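Local coordinates for protein pyridine nucleotide-disulphide oxidoreductase dimerisation region (PDB 6KYY) that is a flavin-dependent disulfide reductase of Escherichia coli, induced by hypochlorous acid, that probably helps the cell resist reactive chlorine stress, at residues Thr147-Val152 with Glu230-His235. Residues are numbered along the deposited sequence; the frame is centred on the assembly and turned at random.
Sequences TTTPGV and ERISHH
His234 carries CG between its backbone N and carbonyl carbon (chi1 77°), next to Pro150 CD, and chi2 (-60°) turns one ring face to it; Thr149 holds CG2 anti to its own N, the methyl lying against the base of the histidine. The evidence for a CH-pi contact is direct: Pro150 CD stands 3.8 Å from the centroid of the His234 ring, 24° off the ring normal, and is thus over one face, displaced toward the rim. Its closest ring atom is CG, with Pro150 CD and His234 CG 3.5 Å apart, and the two side chains cross at about a right angle. Thr149 CG2 approaches His234 CB to 3.5 Å, the two side chains sliding past each other in opposite directions. Further back along the strand, Val152 CG2 touches Ile232 CG2 at 3.8 Å, and both side chains also pack on Val239 and Leu253. The threonine hydroxyl comes near the strand, OG1 lying 3.3 Å from Ile232 O, but its hydrogen bond is to Gly145 O. Thr149 to Val152 form a type I beta turn leading into strand 152-153, an outermost strand of the five-stranded parallel sheet, and the contact sets this turn against strand 231-234, at one side of the three-stranded antiparallel sheet. Between the segments themselves, the chemistry implies joining by dispersion and CH-pi packing, with the threonine hydroxyl bonded back within its own loop.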
loop_
_atom_site.group_PDB
_atom_site.type_symbol
_atom_site.label_atom_id
_atom_site.label_comp_id
_atom_site.label_asym_id
_atom_site.label_seq_id
_atom_site.Cartn_x
_atom_site.Cartn_y
_atom_site.Cartn_z
ATOM N N THR B 147 33.123 2.376 23.154
ATOM C CA THR B 147 33.490 3.608 22.466
ATOM C C THR B 147 34.766 3.447 21.648
ATOM O O THR B 147 34.900 4.064 20.584
ATOM C CB THR B 147 33.652 4.742 23.486
ATOM O OG1 THR B 147 32.396 4.983 24.135
ATOM C CG2 THR B 147 34.118 6.028 22.814
ATOM N N THR B 148 35.694 2.608 22.105
ATOM C CA THR B 148 37.012 2.512 21.488
ATOM C C THR B 148 37.114 1.415 20.436
ATOM O O THR B 148 37.952 1.516 19.533
ATOM C CB THR B 148 38.076 2.270 22.563
ATOM O OG1 THR B 148 38.228 0.861 22.777
ATOM C CG2 THR B 148 37.671 2.933 23.874
ATOM N N THR B 149 36.292 0.378 20.528
ATOM C CA THR B 149 36.432 -0.775 19.642
ATOM C C THR B 149 35.987 -0.413 18.226
ATOM O O THR B 149 34.879 0.104 18.043
ATOM C CB THR B 149 35.621 -1.949 20.187
ATOM O OG1 THR B 149 35.948 -2.152 21.569
ATOM C CG2 THR B 149 35.924 -3.219 19.424
ATOM N N PRO B 150 36.812 -0.675 17.205
ATOM C CA PRO B 150 36.531 -0.104 15.874
ATOM C C PRO B 150 35.337 -0.717 15.161
ATOM O O PRO B 150 34.639 0.000 14.436
ATOM C CB PRO B 150 37.834 -0.363 15.103
ATOM C CG PRO B 150 38.461 -1.528 15.794
ATOM C CD PRO B 150 38.105 -1.378 17.246
ATOM N N GLY B 151 35.082 -2.013 15.326
ATOM C CA GLY B 151 34.028 -2.655 14.567
ATOM C C GLY B 151 32.610 -2.389 15.021
ATOM O O GLY B 151 31.674 -2.940 14.435
ATOM N N VAL B 152 32.417 -1.561 16.042
ATOM C CA VAL B 152 31.096 -1.264 16.586
ATOM C C VAL B 152 30.534 -0.035 15.885
ATOM O O VAL B 152 31.265 0.919 15.598
ATOM C CB VAL B 152 31.174 -1.058 18.111
ATOM C CG1 VAL B 152 29.790 -0.852 18.701
ATOM C CG2 VAL B 152 31.871 -2.242 18.769
ATOM N N GLU B 230 28.812 -7.803 28.750
ATOM C CA GLU B 230 29.673 -7.204 29.757
ATOM C C GLU B 230 30.992 -6.657 29.226
ATOM O O GLU B 230 31.658 -5.914 29.954
ATOM C CB GLU B 230 29.962 -8.219 30.873
ATOM C CG GLU B 230 28.701 -8.759 31.535
ATOM C CD GLU B 230 28.957 -9.990 32.379
ATOM O OE1 GLU B 230 29.824 -10.804 32.001
ATOM O OE2 GLU B 230 28.283 -10.144 33.421
ATOM N N ARG B 231 31.390 -6.990 27.999
ATOM C CA ARG B 231 32.598 -6.409 27.426
ATOM C C ARG B 231 32.598 -6.610 25.918
ATOM O O ARG B 231 32.106 -7.622 25.410
ATOM C CB ARG B 231 33.870 -7.012 28.034
ATOM C CG ARG B 231 35.133 -6.211 27.736
ATOM C CD ARG B 231 36.380 -6.851 28.331
ATOM N NE ARG B 231 36.316 -8.310 28.341
ATOM C CZ ARG B 231 36.047 -9.039 29.419
ATOM N NH1 ARG B 231 35.810 -8.443 30.580
ATOM N NH2 ARG B 231 36.007 -10.362 29.337
ATOM N N ILE B 232 33.164 -5.633 25.214
ATOM C CA ILE B 232 33.269 -5.636 23.760
ATOM C C ILE B 232 34.737 -5.459 23.394
ATOM O O ILE B 232 35.387 -4.516 23.859
ATOM C CB ILE B 232 32.407 -4.524 23.133
ATOM C CG1 ILE B 232 30.987 -4.573 23.705
ATOM C CG2 ILE B 232 32.397 -4.646 21.618
ATOM C CD1 ILE B 232 30.004 -3.674 22.995
ATOM N N SER B 233 35.256 -6.362 22.563
ATOM C CA SER B 233 36.676 -6.391 22.242
ATOM C C SER B 233 36.885 -6.505 20.738
ATOM O O SER B 233 36.059 -7.075 20.020
ATOM C CB SER B 233 37.382 -7.566 22.940
ATOM O OG SER B 233 36.839 -7.799 24.228
ATOM N N HIS B 234 38.004 -5.950 20.269
ATOM C CA HIS B 234 38.515 -6.200 18.925
ATOM C C HIS B 234 39.822 -6.972 19.080
ATOM O O HIS B 234 40.825 -6.429 19.556
ATOM C CB HIS B 234 38.688 -4.903 18.126
ATOM C CG HIS B 234 39.901 -4.102 18.489
ATOM N ND1 HIS B 234 40.114 -3.602 19.756
ATOM C CD2 HIS B 234 40.964 -3.709 17.747
ATOM C CE1 HIS B 234 41.257 -2.939 19.779
ATOM N NE2 HIS B 234 41.792 -2.988 18.573
ATOM N N HIS B 235 39.797 -8.252 18.724
ATOM C CA HIS B 235 40.973 -9.088 18.919
ATOM C C HIS B 235 41.723 -9.276 17.606
ATOM O O HIS B 235 42.863 -8.822 17.473
ATOM C CB HIS B 235 40.577 -10.433 19.533
ATOM C CG HIS B 235 40.371 -10.380 21.017
ATOM N ND1 HIS B 235 40.929 -9.403 21.812
ATOM C CD2 HIS B 235 39.666 -11.184 21.849
ATOM C CE1 HIS B 235 40.579 -9.606 23.069
ATOM N NE2 HIS B 235 39.813 -10.680 23.119
#